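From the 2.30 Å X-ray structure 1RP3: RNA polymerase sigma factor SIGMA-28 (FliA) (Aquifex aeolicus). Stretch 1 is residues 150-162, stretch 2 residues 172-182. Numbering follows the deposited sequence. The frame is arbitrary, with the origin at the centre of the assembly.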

ATOM      1  N   VAL A 150       2.419   8.768   9.945  1.00 35.84           N
ATOM      2  CA  VAL A 150       3.269   8.443  11.078  1.00 37.19           C
ATOM      3  C   VAL A 150       4.561   7.796  10.600  1.00 37.89           C
ATOM      4  O   VAL A 150       5.663   8.248  10.939  1.00 39.80           O
ATOM      5  CB  VAL A 150       2.535   7.520  12.077  1.00 37.61           C
ATOM      6  CG1 VAL A 150       3.467   7.108  13.213  1.00 37.21           C
ATOM      7  CG2 VAL A 150       1.291   8.228  12.621  1.00 38.76           C
ATOM      8  N   PHE A 151       4.425   6.763   9.778  1.00 38.57           N
ATOM      9  CA  PHE A 151       5.583   6.075   9.230  1.00 38.35           C
ATOM     10  C   PHE A 151       6.466   6.989   8.397  1.00 38.15           C
ATOM     11  O   PHE A 151       7.668   6.765   8.305  1.00 38.10           O
ATOM     12  CB  PHE A 151       5.154   4.873   8.398  1.00 39.25           C
ATOM     13  CG  PHE A 151       4.915   3.647   9.198  1.00 40.59           C
ATOM     14  CD1 PHE A 151       5.963   2.786   9.492  1.00 41.07           C
ATOM     15  CD2 PHE A 151       3.650   3.356   9.679  1.00 40.97           C
ATOM     16  CE1 PHE A 151       5.747   1.642  10.240  1.00 42.08           C
ATOM     17  CE2 PHE A 151       3.425   2.217  10.427  1.00 41.14           C
ATOM     18  CZ  PHE A 151       4.476   1.360  10.715  1.00 42.20           C
ATOM     19  N   ARG A 152       5.863   7.984   7.748  1.00 38.42           N
ATOM     20  CA  ARG A 152       6.634   8.929   6.940  1.00 40.78           C
ATOM     21  C   ARG A 152       7.454   9.850   7.845  1.00 43.45           C
ATOM     22  O   ARG A 152       8.565  10.252   7.492  1.00 41.66           O
ATOM     23  CB  ARG A 152       5.743   9.766   6.022  1.00 37.81           C
ATOM     24  CG  ARG A 152       6.565  10.572   5.033  1.00 38.98           C
ATOM     25  CD  ARG A 152       5.727  11.431   4.118  1.00 42.93           C
ATOM     26  NE  ARG A 152       4.854  10.635   3.265  1.00 43.68           N
ATOM     27  CZ  ARG A 152       4.441  11.006   2.060  1.00 42.92           C
ATOM     28  NH1 ARG A 152       4.830  12.162   1.535  1.00 41.83           N
ATOM     29  NH2 ARG A 152       3.569  10.245   1.417  1.00 42.91           N
ATOM     30  N   ASP A 153       6.889  10.200   9.000  1.00 46.93           N
ATOM     31  CA  ASP A 153       7.584  11.039   9.971  1.00 50.39           C
ATOM     32  C   ASP A 153       8.882  10.327  10.359  1.00 50.98           C
ATOM     33  O   ASP A 153       9.938  10.953  10.428  1.00 51.53           O
ATOM     34  CB  ASP A 153       6.723  11.268  11.223  1.00 52.21           C
ATOM     35  CG  ASP A 153       5.705  12.395  11.054  1.00 54.91           C
ATOM     36  OD1 ASP A 153       5.960  13.347  10.281  1.00 55.82           O
ATOM     37  OD2 ASP A 153       4.644  12.335  11.725  1.00 58.53           O
ATOM     38  N   PHE A 154       8.809   9.010  10.562  1.00 51.38           N
ATOM     39  CA  PHE A 154       9.993   8.235  10.923  1.00 51.89           C
ATOM     40  C   PHE A 154      10.980   8.226   9.769  1.00 53.93           C
ATOM     41  O   PHE A 154      12.153   8.528   9.959  1.00 54.53           O
ATOM     42  CB  PHE A 154       9.632   6.789  11.272  1.00 51.69           C
ATOM     43  CG  PHE A 154       8.682   6.648  12.431  1.00 53.25           C
ATOM     44  CD1 PHE A 154       8.645   7.593  13.451  1.00 54.79           C
ATOM     45  CD2 PHE A 154       7.826   5.551  12.507  1.00 54.28           C
ATOM     46  CE1 PHE A 154       7.771   7.448  14.537  1.00 55.15           C
ATOM     47  CE2 PHE A 154       6.950   5.394  13.585  1.00 55.70           C
ATOM     48  CZ  PHE A 154       6.923   6.347  14.602  1.00 55.59           C
ATOM     49  N   ALA A 155      10.489   7.903   8.572  1.00 54.57           N
ATOM     50  CA  ALA A 155      11.307   7.834   7.362  1.00 55.86           C
ATOM     51  C   ALA A 155      11.985   9.152   7.007  1.00 57.64           C
ATOM     52  O   ALA A 155      13.122   9.166   6.540  1.00 56.16           O
ATOM     53  CB  ALA A 155      10.463   7.363   6.195  1.00 56.33           C
ATOM     54  N   ARG A 156      11.267  10.253   7.210  1.00 60.60           N
ATOM     55  CA  ARG A 156      11.775  11.591   6.926  1.00 63.43           C
ATOM     56  C   ARG A 156      13.025  11.858   7.763  1.00 65.62           C
ATOM     57  O   ARG A 156      13.943  12.566   7.331  1.00 66.25           O
ATOM     58  CB  ARG A 156      10.682  12.623   7.226  1.00 64.10           C
ATOM     59  CG  ARG A 156      11.026  14.053   6.879  1.00 66.07           C
ATOM     60  CD  ARG A 156       9.803  14.960   7.007  1.00 69.26           C
ATOM     61  NE  ARG A 156       8.871  14.823   5.886  1.00 70.29           N
ATOM     62  CZ  ARG A 156       7.580  14.514   6.003  1.00 71.91           C
ATOM     63  NH1 ARG A 156       7.045  14.295   7.203  1.00 71.21           N
ATOM     64  NH2 ARG A 156       6.811  14.449   4.919  1.00 70.63           N
ATOM     65  N   ASP A 157      13.071  11.242   8.943  1.00 68.05           N
ATOM     66  CA  ASP A 157      14.199  11.393   9.861  1.00 70.55           C
ATOM     67  C   ASP A 157      15.363  10.440   9.569  1.00 71.08           C
ATOM     68  O   ASP A 157      16.515  10.875   9.476  1.00 70.55           O
ATOM     69  CB  ASP A 157      13.736  11.221  11.316  1.00 71.43           C
ATOM     70  CG  ASP A 157      12.744  12.300  11.759  1.00 73.59           C
ATOM     71  OD1 ASP A 157      12.729  13.407  11.168  1.00 75.18           O
ATOM     72  OD2 ASP A 157      11.977  12.038  12.715  1.00 73.98           O
ATOM     73  N   TYR A 158      15.068   9.151   9.413  1.00 71.78           N
ATOM     74  CA  TYR A 158      16.123   8.181   9.151  1.00 73.30           C
ATOM     75  C   TYR A 158      16.698   8.151   7.738  1.00 73.56           C
ATOM     76  O   TYR A 158      17.801   7.647   7.538  1.00 73.74           O
ATOM     77  CB  TYR A 158      15.741   6.774   9.645  1.00 74.41           C
ATOM     78  CG  TYR A 158      14.667   6.029   8.877  1.00 76.22           C
ATOM     79  CD1 TYR A 158      14.858   5.655   7.543  1.00 77.08           C
ATOM     80  CD2 TYR A 158      13.490   5.626   9.511  1.00 76.68           C
ATOM     81  CE1 TYR A 158      13.906   4.897   6.863  1.00 78.53           C
ATOM     82  CE2 TYR A 158      12.531   4.868   8.842  1.00 78.38           C
ATOM     83  CZ  TYR A 158      12.746   4.504   7.519  1.00 78.93           C
ATOM     84  OH  TYR A 158      11.809   3.748   6.852  1.00 78.53           O
ATOM     85  N   SER A 159      15.974   8.689   6.759  1.00 73.89           N
ATOM     86  CA  SER A 159      16.482   8.721   5.386  1.00 73.51           C
ATOM     87  C   SER A 159      17.522   9.841   5.253  1.00 72.91           C
ATOM     88  O   SER A 159      18.139  10.014   4.198  1.00 73.63           O
ATOM     89  CB  SER A 159      15.342   8.916   4.378  1.00 73.31           C
ATOM     90  OG  SER A 159      14.696  10.163   4.558  1.00 73.97           O
ATOM     91  N   GLU A 160      17.702  10.598   6.335  1.00 70.98           N
ATOM     92  CA  GLU A 160      18.667  11.690   6.385  1.00 69.51           C
ATOM     93  C   GLU A 160      19.928  11.238   7.135  1.00 68.17           C
ATOM     94  O   GLU A 160      20.989  11.850   7.015  1.00 67.29           O
ATOM     95  CB  GLU A 160      18.047  12.910   7.068  1.00 69.00           C
ATOM     96  N   LEU A 161      19.797  10.156   7.899  1.00 67.19           N
ATOM     97  CA  LEU A 161      20.904   9.607   8.679  1.00 66.88           C
ATOM     98  C   LEU A 161      21.620   8.419   8.044  1.00 66.19           C
ATOM     99  O   LEU A 161      22.848   8.394   7.982  1.00 66.88           O
ATOM    100  CB  LEU A 161      20.423   9.199  10.071  1.00 67.00           C
ATOM    101  CG  LEU A 161      20.363  10.287  11.140  1.00 68.38           C
ATOM    102  CD1 LEU A 161      19.614  11.505  10.630  1.00 68.93           C
ATOM    103  CD2 LEU A 161      19.712   9.725  12.396  1.00 68.58           C
ATOM    104  N   ILE A 162      20.855   7.451   7.547  1.00 65.38           N
ATOM    105  CA  ILE A 162      21.437   6.252   6.959  1.00 65.34           C
ATOM    106  C   ILE A 162      22.512   6.456   5.883  1.00 65.25           C
ATOM    107  O   ILE A 162      23.472   5.685   5.827  1.00 65.29           O
ATOM    108  CB  ILE A 162      20.349   5.201   6.517  1.00 65.62           C
ATOM    109  CG1 ILE A 162      19.545   5.683   5.313  1.00 66.53           C
ATOM    110  CG2 ILE A 162      19.405   4.891   7.672  1.00 64.27           C
ATOM    111  CD1 ILE A 162      20.098   5.219   3.970  1.00 68.61           C
ATOM    112  N   VAL A 172      20.900  -0.600  13.886  1.00 47.64           N
ATOM    113  CA  VAL A 172      20.413  -0.097  15.173  1.00 48.22           C
ATOM    114  C   VAL A 172      19.190   0.798  14.970  1.00 47.92           C
ATOM    115  O   VAL A 172      18.191   0.676  15.678  1.00 47.60           O
ATOM    116  CB  VAL A 172      21.498   0.702  15.932  1.00 48.24           C
ATOM    117  CG1 VAL A 172      20.921   1.287  17.221  1.00 46.80           C
ATOM    118  CG2 VAL A 172      22.679  -0.191  16.253  1.00 47.43           C
ATOM    119  N   ILE A 173      19.293   1.713  14.012  1.00 48.64           N
ATOM    120  CA  ILE A 173      18.203   2.621  13.684  1.00 49.78           C
ATOM    121  C   ILE A 173      16.976   1.804  13.266  1.00 50.00           C
ATOM    122  O   ILE A 173      15.858   2.094  13.687  1.00 49.58           O
ATOM    123  CB  ILE A 173      18.619   3.585  12.542  1.00 49.47           C
ATOM    124  CG1 ILE A 173      19.790   4.464  13.006  1.00 49.95           C
ATOM    125  CG2 ILE A 173      17.448   4.461  12.125  1.00 49.29           C
ATOM    126  CD1 ILE A 173      20.497   5.219  11.879  1.00 48.10           C
ATOM    127  N   LYS A 174      17.202   0.766  12.462  1.00 51.53           N
ATOM    128  CA  LYS A 174      16.120  -0.098  12.005  1.00 53.67           C
ATOM    129  C   LYS A 174      15.507  -0.870  13.172  1.00 54.62           C
ATOM    130  O   LYS A 174      14.290  -1.026  13.229  1.00 54.65           O
ATOM    131  CB  LYS A 174      16.614  -1.061  10.931  1.00 54.50           C
ATOM    132  N   ARG A 175      16.344  -1.331  14.105  1.00 55.19           N
ATOM    133  CA  ARG A 175      15.859  -2.066  15.276  1.00 56.30           C
ATOM    134  C   ARG A 175      14.999  -1.205  16.183  1.00 55.61           C
ATOM    135  O   ARG A 175      14.048  -1.695  16.782  1.00 55.76           O
ATOM    136  CB  ARG A 175      17.006  -2.688  16.076  1.00 59.67           C
ATOM    137  CG  ARG A 175      17.171  -4.171  15.801  1.00 63.28           C
ATOM    138  CD  ARG A 175      18.235  -4.831  16.663  1.00 67.51           C
ATOM    139  NE  ARG A 175      18.301  -6.268  16.390  1.00 71.21           N
ATOM    140  CZ  ARG A 175      19.033  -7.143  17.076  1.00 73.58           C
ATOM    141  NH1 ARG A 175      19.784  -6.739  18.096  1.00 75.34           N
ATOM    142  NH2 ARG A 175      19.007  -8.430  16.747  1.00 74.02           N
ATOM    143  N   GLU A 176      15.325   0.080  16.276  1.00 54.39           N
ATOM    144  CA  GLU A 176      14.540   0.988  17.100  1.00 54.99           C
ATOM    145  C   GLU A 176      13.144   1.147  16.493  1.00 55.51           C
ATOM    146  O   GLU A 176      12.159   1.334  17.213  1.00 55.08           O
ATOM    147  CB  GLU A 176      15.236   2.345  17.207  1.00 54.43           C
ATOM    148  N   LEU A 177      13.063   1.046  15.167  1.00 56.78           N
ATOM    149  CA  LEU A 177      11.789   1.178  14.476  1.00 56.96           C
ATOM    150  C   LEU A 177      10.958  -0.073  14.650  1.00 57.25           C
ATOM    151  O   LEU A 177       9.775   0.020  14.962  1.00 57.12           O
ATOM    152  CB  LEU A 177      11.979   1.462  12.981  1.00 57.17           C
ATOM    153  CG  LEU A 177      10.667   1.477  12.176  1.00 57.48           C
ATOM    154  CD1 LEU A 177       9.703   2.508  12.751  1.00 56.61           C
ATOM    155  CD2 LEU A 177      10.931   1.762  10.708  1.00 57.20           C
ATOM    156  N   THR A 178      11.574  -1.237  14.454  1.00 57.93           N
ATOM    157  CA  THR A 178      10.855  -2.497  14.594  1.00 61.29           C
ATOM    158  C   THR A 178      10.319  -2.707  16.009  1.00 62.93           C
ATOM    159  O   THR A 178       9.181  -3.142  16.183  1.00 63.55           O
ATOM    160  CB  THR A 178      11.716  -3.707  14.184  1.00 61.17           C
ATOM    161  OG1 THR A 178      12.904  -3.736  14.974  1.00 65.35           O
ATOM    162  CG2 THR A 178      12.107  -3.619  12.722  1.00 61.20           C
ATOM    163  N   GLU A 179      11.123  -2.360  17.014  1.00 64.56           N
ATOM    164  CA  GLU A 179      10.720  -2.521  18.409  1.00 66.34           C
ATOM    165  C   GLU A 179       9.613  -1.546  18.810  1.00 65.45           C
ATOM    166  O   GLU A 179       8.771  -1.864  19.649  1.00 64.83           O
ATOM    167  CB  GLU A 179      11.925  -2.378  19.352  1.00 69.55           C
ATOM    168  CG  GLU A 179      13.045  -3.410  19.134  1.00 74.71           C
ATOM    169  CD  GLU A 179      12.586  -4.868  19.266  1.00 78.11           C
ATOM    170  OE1 GLU A 179      11.747  -5.169  20.151  1.00 80.63           O
ATOM    171  OE2 GLU A 179      13.081  -5.720  18.488  1.00 78.34           O
ATOM    172  N   LYS A 180       9.615  -0.364  18.203  1.00 65.21           N
ATOM    173  CA  LYS A 180       8.605   0.646  18.494  1.00 65.38           C
ATOM    174  C   LYS A 180       7.255   0.189  17.938  1.00 66.22           C
ATOM    175  O   LYS A 180       6.208   0.450  18.535  1.00 65.73           O
ATOM    176  CB  LYS A 180       9.002   1.981  17.869  1.00 66.57           C
ATOM    177  CG  LYS A 180       8.251   3.185  18.423  1.00 67.87           C
ATOM    178  CD  LYS A 180       8.590   4.445  17.634  1.00 69.28           C
ATOM    179  CE  LYS A 180      10.094   4.705  17.602  1.00 69.43           C
ATOM    180  NZ  LYS A 180      10.450   5.784  16.634  1.00 70.36           N
ATOM    181  N   VAL A 181       7.295  -0.488  16.791  1.00 65.74           N
ATOM    182  CA  VAL A 181       6.094  -1.013  16.150  1.00 65.74           C
ATOM    183  C   VAL A 181       5.629  -2.264  16.898  1.00 65.70           C
ATOM    184  O   VAL A 181       4.433  -2.496  17.041  1.00 65.89           O
ATOM    185  CB  VAL A 181       6.364  -1.384  14.666  1.00 65.68           C
ATOM    186  CG1 VAL A 181       5.130  -2.023  14.035  1.00 65.07           C
ATOM    187  CG2 VAL A 181       6.765  -0.152  13.883  1.00 65.11           C
ATOM    188  N   LYS A 182       6.585  -3.062  17.373  1.00 66.29           N
ATOM    189  CA  LYS A 182       6.291  -4.292  18.111  1.00 67.06           C
ATOM    190  C   LYS A 182       5.564  -3.992  19.414  1.00 68.01           C
ATOM    191  O   LYS A 182       4.733  -4.779  19.870  1.00 68.03           O
ATOM    192  CB  LYS A 182       7.581  -5.063  18.401  1.00 67.01           C
ATOM    193  CG  LYS A 182       7.389  -6.375  19.156  1.00 66.50           C
ATOM    194  CD  LYS A 182       8.661  -7.217  19.145  1.00 66.93           C
ATOM    195  CE  LYS A 182       9.066  -7.555  17.717  1.00 68.85           C
ATOM    196  NZ  LYS A 182      10.357  -8.290  17.638  1.00 70.51           N
TER

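Two helices that run side by side need no hydrogen bonds between them if their side chains supply a continuous apolar seam, and this pair from sigma-28 is a clear example. The helical segments 150-158 and 172-182 lie nearly antiparallel, at 169°, with axes 11.9 Å apart at closest approach. Within each stretch the backbone forms helical bonds such as Tyr 158 N to Phe 154 O and Val 181 N to Leu 177 O; the contacts between the stretches are made by side chains. Because the directions oppose, ascending stretch 2 means descending stretch 1.

The walk begins at Ile 173, which points toward stretch 1 and sits opposite Tyr 158, their CA atoms 7.5 Å apart. Its CG2 lies 3.8 Å from Tyr 158 CB, while its CD1 extends to Leu 161 CB and to Ile 162 CG2, each at 4.4 Å. One branched side chain thus covers three neighbours.

Four residues, roughly one helical turn, bring Leu 177 to the same face. Its two methyls diverge between two aromatic rings: CD1 approaches Phe 154 CD2 at 3.6 Å, and CD2 approaches Tyr 158 CE2 at 4.0 Å. Thr 178, by contrast, is out of reach of stretch 1, and its OG1 donates to Arg 175 O within its own helix (3.0 Å).

Lys 180 adds the one electrostatic element. Its NZ stands over a face of the Phe 154 ring, 4.2 Å from the centroid and 25° off the normal, so the ammonium meets the ring's π electrons in a cation-pi interaction. Finally, buried Val 181 presents CG2 to Phe 151 CE1 at 4.2 Å. In all, 396 Å² is buried, both sides summed, mostly by apolar side chains, with one cation-pi contact.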